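Local coordinates for uncharacterized protein (Parabacteroides merdae, PDB 4R7F) that is of unknown function but contains three immunoglobulin-like beta-sandwich domains, the first probably related to type 9 secretion system plug proteins, and binds magnesium, at residues Leu46-Thr51 and Thr93-Asn98; Phe165-Lys170 and Ile208-Asn213. One frame throughout, in Å; residues are numbered along the deposited sequence.

Interaction 1 (Leu46-Thr51 and Thr93-Asn98); sequences LGSGYT and TTQYSN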
loop_
_atom_site.group_PDB
_atom_site.type_symbol
_atom_site.label_atom_id
_atom_site.label_comp_id
_atom_site.label_asym_id
_atom_site.label_seq_id
_atom_site.Cartn_x
_atom_site.Cartn_y
_atom_site.Cartn_z
ATOM N N LEU A 46 5.346 -16.358 -30.893
ATOM C CA LEU A 46 6.685 -16.302 -31.515
ATOM C C LEU A 46 6.656 -16.819 -32.965
ATOM O O LEU A 46 5.803 -17.639 -33.323
ATOM C CB LEU A 46 7.693 -17.115 -30.701
ATOM C CG LEU A 46 7.932 -16.749 -29.229
ATOM C CD1 LEU A 46 9.351 -17.107 -28.849
ATOM C CD2 LEU A 46 7.708 -15.294 -28.892
ATOM N N GLY A 47 7.615 -16.353 -33.774
ATOM C CA GLY A 47 7.594 -16.525 -35.234
ATOM C C GLY A 47 7.254 -15.207 -35.926
ATOM O O GLY A 47 6.937 -14.219 -35.257
ATOM N N SER A 48 7.343 -15.177 -37.257
ATOM C CA SER A 48 6.954 -13.994 -38.037
ATOM C C SER A 48 5.479 -14.069 -38.417
ATOM O O SER A 48 4.804 -13.041 -38.511
ATOM C CB SER A 48 7.835 -13.838 -39.285
ATOM O OG SER A 48 8.622 -14.998 -39.513
ATOM N N GLY A 49 4.990 -15.292 -38.627
ATOM C CA GLY A 49 3.588 -15.512 -38.940
ATOM C C GLY A 49 2.641 -14.664 -38.102
ATOM O O GLY A 49 2.763 -14.595 -36.862
ATOM N N TYR A 50 1.735 -13.965 -38.790
ATOM C CA TYR A 50 0.461 -13.616 -38.192
ATOM C C TYR A 50 -0.326 -14.927 -38.198
ATOM O O TYR A 50 -0.256 -15.732 -39.157
ATOM C CB TYR A 50 -0.318 -12.512 -38.934
ATOM C CG TYR A 50 -1.739 -12.368 -38.394
ATOM C CD1 TYR A 50 -1.957 -12.243 -37.017
ATOM C CD2 TYR A 50 -2.865 -12.391 -39.242
ATOM C CE1 TYR A 50 -3.236 -12.138 -36.487
ATOM C CE2 TYR A 50 -4.160 -12.281 -38.713
ATOM C CZ TYR A 50 -4.337 -12.157 -37.324
ATOM O OH TYR A 50 -5.580 -12.055 -36.717
ATOM N N THR A 51 -1.037 -15.135 -37.095
ATOM C CA THR A 51 -1.800 -16.332 -36.842
ATOM C C THR A 51 -3.146 -15.868 -36.320
ATOM O O THR A 51 -3.219 -14.864 -35.607
ATOM C CB THR A 51 -1.073 -17.162 -35.775
ATOM O OG1 THR A 51 0.211 -17.542 -36.275
ATOM C CG2 THR A 51 -1.858 -18.404 -35.376
ATOM N N THR A 93 15.912 -9.414 -32.180
ATOM C CA THR A 93 16.435 -10.661 -32.738
ATOM C C THR A 93 15.364 -11.750 -32.804
ATOM O O THR A 93 15.190 -12.434 -33.808
ATOM C CB THR A 93 17.635 -11.148 -31.930
ATOM O OG1 THR A 93 17.302 -11.181 -30.530
ATOM C CG2 THR A 93 18.814 -10.181 -32.162
ATOM N N THR A 94 14.613 -11.870 -31.728
ATOM C CA THR A 94 13.593 -12.879 -31.629
ATOM C C THR A 94 12.321 -12.202 -32.142
ATOM O O THR A 94 11.861 -11.176 -31.588
ATOM C CB THR A 94 13.444 -13.355 -30.157
ATOM O OG1 THR A 94 14.701 -13.818 -29.667
ATOM C CG2 THR A 94 12.426 -14.446 -30.039
ATOM N N GLN A 95 11.772 -12.745 -33.219
ATOM C CA GLN A 95 10.567 -12.182 -33.791
ATOM C C GLN A 95 9.317 -12.756 -33.131
ATOM O O GLN A 95 9.243 -13.943 -32.793
ATOM C CB GLN A 95 10.528 -12.409 -35.298
ATOM C CG GLN A 95 11.393 -11.422 -36.061
ATOM C CD GLN A 95 11.542 -11.801 -37.513
ATOM O OE1 GLN A 95 10.850 -12.691 -38.007
ATOM N NE2 GLN A 95 12.453 -11.134 -38.207
ATOM N N TYR A 96 8.331 -11.886 -32.975
ATOM C CA TYR A 96 7.063 -12.235 -32.391
ATOM C C TYR A 96 6.000 -11.203 -32.747
ATOM O O TYR A 96 6.312 -10.078 -33.185
ATOM C CB TYR A 96 7.223 -12.315 -30.853
ATOM C CG TYR A 96 7.589 -11.021 -30.197
ATOM C CD1 TYR A 96 6.612 -10.132 -29.805
ATOM C CD2 TYR A 96 8.918 -10.683 -29.951
ATOM C CE1 TYR A 96 6.932 -8.925 -29.180
ATOM C CE2 TYR A 96 9.248 -9.484 -29.328
ATOM C CZ TYR A 96 8.239 -8.595 -28.940
ATOM O OH TYR A 96 8.532 -7.370 -28.311
ATOM N N SER A 97 4.743 -11.582 -32.530
ATOM C CA SER A 97 3.635 -10.628 -32.552
ATOM C C SER A 97 3.061 -10.567 -31.120
ATOM O O SER A 97 3.088 -11.531 -30.395
ATOM C CB SER A 97 2.554 -11.012 -33.589
ATOM O OG SER A 97 3.091 -11.592 -34.774
ATOM N N ASN A 98 2.569 -9.405 -30.734
ATOM C CA ASN A 98 2.018 -9.156 -29.428
ATOM C C ASN A 98 0.525 -8.924 -29.561
ATOM O O ASN A 98 0.099 -8.124 -30.392
ATOM C CB ASN A 98 2.680 -7.905 -28.852
ATOM C CG ASN A 98 2.074 -7.473 -27.552
ATOM O OD1 ASN A 98 1.544 -6.357 -27.432
ATOM N ND2 ASN A 98 2.157 -8.358 -26.553
#
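G47 N donates a hydrogen bond to Q95 O at 3.1 Å. The bond is bent, with an N-H...O angle of 147°, and the donor sits above the carbonyl plane. Beside it, G47 O faces segment 93-98, where Y96 CA makes a CA-H...O contact of 3.5 Å with it. L46 supplies the apolar part. Its CG stands anti to its carbonyl carbon (chi1 -59°), and CD2 comes to 3.6 Å from Y96 CB. Its CD1 reaches the methyl CG2 of T94 more loosely, at 4.2 Å. The Y96 ring leads away from L46, and the two side chains cross obliquely. S48, modelled in two conformers, lies along the amide end of Q95, with CB 3.5 Å from Q95 OE1. S97 OG is buried here without a polar partner in the model; G49 O is 3.7 Å from it.

L46 and Y96 form an antiparallel non-hydrogen-bonded pair. They join the last residue of strand 39-46 to the first of strand 96-103, two central neighbours in a four-stranded antiparallel sheet, consistent with one layer of an immunoglobulin-like sandwich in the N-terminal part. The chain leaves this sheet at G47, whose phi is 106°. With this phi a side chain would collide with L46 O, so glycine suits the turn.

Further out, backbone bonding between S97 and G45 continues the pairing. Y96 OH bonds to A288 O, and its ring meets Y290 edge-to-face. T94 OG1 bonds to Y290 O, and L46 touches L338, so the sheet end also packs against strands 290-298 and 332-340.

Interaction 2 (Phe165-Lys170 and Ile208-Asn213); sequences FNINNK and ISYTYN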
loop_
_atom_site.group_PDB
_atom_site.type_symbol
_atom_site.label_atom_id
_atom_site.label_comp_id
_atom_site.label_asym_id
_atom_site.label_seq_id
_atom_site.Cartn_x
_atom_site.Cartn_y
_atom_site.Cartn_z
ATOM N N PHE A 165 -10.118 -11.994 9.085
ATOM C CA PHE A 165 -11.097 -11.158 8.386
ATOM C C PHE A 165 -12.531 -11.332 8.832
ATOM O O PHE A 165 -12.875 -12.348 9.402
ATOM C CB PHE A 165 -10.979 -11.295 6.857
ATOM C CG PHE A 165 -11.502 -12.593 6.302
ATOM C CD1 PHE A 165 -10.686 -13.713 6.223
ATOM C CD2 PHE A 165 -12.792 -12.683 5.828
ATOM C CE1 PHE A 165 -11.168 -14.904 5.684
ATOM C CE2 PHE A 165 -13.291 -13.876 5.326
ATOM C CZ PHE A 165 -12.469 -14.978 5.239
ATOM N N ASN A 166 -13.354 -10.328 8.523
ATOM C CA ASN A 166 -14.798 -10.339 8.818
ATOM C C ASN A 166 -15.505 -9.943 7.575
ATOM O O ASN A 166 -15.057 -9.054 6.871
ATOM C CB ASN A 166 -15.176 -9.338 9.909
ATOM C CG ASN A 166 -14.368 -9.547 11.174
ATOM O OD1 ASN A 166 -14.719 -10.363 12.011
ATOM N ND2 ASN A 166 -13.249 -8.830 11.288
ATOM N N ILE A 167 -16.621 -10.602 7.320
ATOM C CA ILE A 167 -17.458 -10.251 6.228
ATOM C C ILE A 167 -18.572 -9.431 6.818
ATOM O O ILE A 167 -19.302 -9.918 7.654
ATOM C CB ILE A 167 -18.050 -11.501 5.563
ATOM C CG1 ILE A 167 -16.916 -12.370 5.026
ATOM C CG2 ILE A 167 -19.012 -11.091 4.464
ATOM C CD1 ILE A 167 -17.390 -13.695 4.481
ATOM N N ASN A 168 -18.655 -8.180 6.383
ATOM C CA ASN A 168 -19.693 -7.253 6.770
ATOM C C ASN A 168 -20.830 -7.230 5.747
ATOM O O ASN A 168 -20.661 -6.725 4.666
ATOM C CB ASN A 168 -19.054 -5.872 6.926
ATOM C CG ASN A 168 -17.880 -5.880 7.914
ATOM O OD1 ASN A 168 -17.949 -6.482 8.982
ATOM N ND2 ASN A 168 -16.811 -5.204 7.550
ATOM N N ASN A 169 -21.988 -7.790 6.128
ATOM C CA ASN A 169 -23.089 -8.056 5.230
ATOM C C ASN A 169 -24.444 -7.514 5.676
ATOM O O ASN A 169 -25.464 -8.128 5.376
ATOM C CB ASN A 169 -23.222 -9.577 4.947
ATOM C CG ASN A 169 -23.665 -10.374 6.166
ATOM O OD1 ASN A 169 -23.365 -10.034 7.302
ATOM N ND2 ASN A 169 -24.418 -11.400 5.929
ATOM N N LYS A 170 -24.460 -6.334 6.292
ATOM C CA LYS A 170 -25.708 -5.681 6.687
ATOM C C LYS A 170 -26.661 -5.516 5.488
ATOM O O LYS A 170 -27.860 -5.709 5.622
ATOM C CB LYS A 170 -25.431 -4.307 7.329
ATOM C CG LYS A 170 -26.716 -3.586 7.747
ATOM C CD LYS A 170 -26.510 -2.325 8.596
ATOM C CE LYS A 170 -25.752 -1.220 7.856
ATOM N NZ LYS A 170 -26.296 -0.722 6.552
ATOM N N ILE A 208 -19.802 -11.827 9.822
ATOM C CA ILE A 208 -19.304 -13.184 9.872
ATOM C C ILE A 208 -17.808 -13.107 10.060
ATOM O O ILE A 208 -17.108 -12.553 9.227
ATOM C CB ILE A 208 -19.626 -13.953 8.588
ATOM C CG1 ILE A 208 -21.119 -13.824 8.254
ATOM C CG2 ILE A 208 -19.283 -15.445 8.752
ATOM C CD1 ILE A 208 -21.402 -13.654 6.777
ATOM N N SER A 209 -17.318 -13.660 11.156
ATOM C CA SER A 209 -15.910 -13.505 11.503
ATOM C C SER A 209 -15.130 -14.792 11.262
ATOM O O SER A 209 -15.570 -15.866 11.702
ATOM C CB SER A 209 -15.786 -13.044 12.964
ATOM O OG SER A 209 -14.427 -13.037 13.380
ATOM N N TYR A 210 -14.005 -14.682 10.540
ATOM C CA TYR A 210 -13.103 -15.827 10.283
ATOM C C TYR A 210 -11.772 -15.451 10.867
ATOM O O TYR A 210 -10.799 -15.225 10.171
ATOM C CB TYR A 210 -12.910 -16.112 8.785
ATOM C CG TYR A 210 -14.158 -16.505 8.069
ATOM C CD1 TYR A 210 -15.080 -15.555 7.678
ATOM C CD2 TYR A 210 -14.449 -17.837 7.817
ATOM C CE1 TYR A 210 -16.263 -15.915 7.043
ATOM C CE2 TYR A 210 -15.612 -18.201 7.149
ATOM C CZ TYR A 210 -16.523 -17.241 6.769
ATOM O OH TYR A 210 -17.695 -17.600 6.110
ATOM N N THR A 211 -11.766 -15.314 12.162
ATOM C CA THR A 211 -10.627 -14.816 12.892
ATOM C C THR A 211 -10.189 -15.938 13.796
ATOM O O THR A 211 -11.023 -16.664 14.274
ATOM C CB THR A 211 -11.039 -13.582 13.701
ATOM O OG1 THR A 211 -11.459 -12.568 12.785
ATOM C CG2 THR A 211 -9.887 -13.041 14.464
ATOM N N TYR A 212 -8.880 -16.085 13.997
ATOM C CA TYR A 212 -8.293 -17.126 14.858
ATOM C C TYR A 212 -8.383 -18.521 14.228
ATOM O O TYR A 212 -8.387 -19.529 14.903
ATOM C CB TYR A 212 -8.923 -17.120 16.257
ATOM C CG TYR A 212 -8.941 -15.749 16.930
ATOM C CD1 TYR A 212 -7.750 -15.067 17.206
ATOM C CD2 TYR A 212 -10.131 -15.152 17.297
ATOM C CE1 TYR A 212 -7.756 -13.829 17.801
ATOM C CE2 TYR A 212 -10.144 -13.898 17.903
ATOM C CZ TYR A 212 -8.956 -13.249 18.162
ATOM O OH TYR A 212 -8.961 -12.027 18.814
ATOM N N ASN A 213 -8.410 -18.558 12.919
ATOM C CA ASN A 213 -8.539 -19.798 12.190
ATOM C C ASN A 213 -7.162 -20.350 11.894
ATOM O O ASN A 213 -6.338 -19.687 11.281
ATOM C CB ASN A 213 -9.294 -19.531 10.897
ATOM C CG ASN A 213 -9.764 -20.780 10.237
ATOM O OD1 ASN A 213 -8.959 -21.692 9.954
ATOM N ND2 ASN A 213 -11.075 -20.854 9.982
HETATM O O HOH W 1 -10.976 -10.058 11.930
#
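T211 OG1 is held by two hydrogen bonds, one to S209 OG at 3.1 Å and one to a water at 2.7 Å. Either hydroxyl could be the donor in the first. The water also accepts a weak bond from N166 ND2. S209 OG lies 3.0 Å from N166 OD1, a weak and unsettled bond, since T211 OG1 is a second possible acceptor for the S209 proton. These links close a cycle that passes through the N166 amide. N166 OD1 also receives a weak bond from Q207 NE2 of the second subunit.

The backbones of the two segments pair as antiparallel strands. I167 and I208 exchange two bonds, N to O each way, both in the carbonyl plane. Y210 N reaches F165 O at 2.8 Å, nearly along the C=O axis. The return bond from F165 N to Y210 O is weak.

Strands 160-168 and 207-219 are the two inner strands of a four-stranded antiparallel sheet, consistent with one layer of an immunoglobulin-like sandwich. N166 and S209 share one face; F165, I167, I208 and Y210 share the other.

On that second face F165 takes the crowded position (chi1 74°), with CG between the backbone N and the carbonyl carbon. Its ring then lies beside the Y210 ring, planes at 15° but slid apart, with F165 CE2 3.4 Å from Y210 CD1. Y210 CB sits over one face of the F165 ring as a CH-pi contact, 3.9 Å from the centroid. I167 CG1 meets the F165 ring edge in plane, and I167 CD1 touches Y210 CE1 at 3.6 Å. An alanine here removes the ring that Y210 packs against, and would probably loosen this face against I183 and I376. I183 belongs to strand 181-187 and I376 to strand 373-380.

How the interactions relate
Both contacts join the second and fourth strands of a four-stranded antiparallel sheet, but in different sheets. The centres of interactions 1 and 2 are about 49 Å apart, on opposite sides of the chain's centre, and they do not touch. Interaction 1 is partly buried and lies where its sheet frays into a glycine-containing loop. It has one bent backbone bond and modest apolar contact. Interaction 2 is buried, a short run of regular pairing at the end of strand 160-168. It adds paired backbone bonds, an aromatic and aliphatic face, and a polar face with a water. Their surroundings differ too. Interaction 1 meets another part of its own chain, while interaction 2 also meets the second subunit.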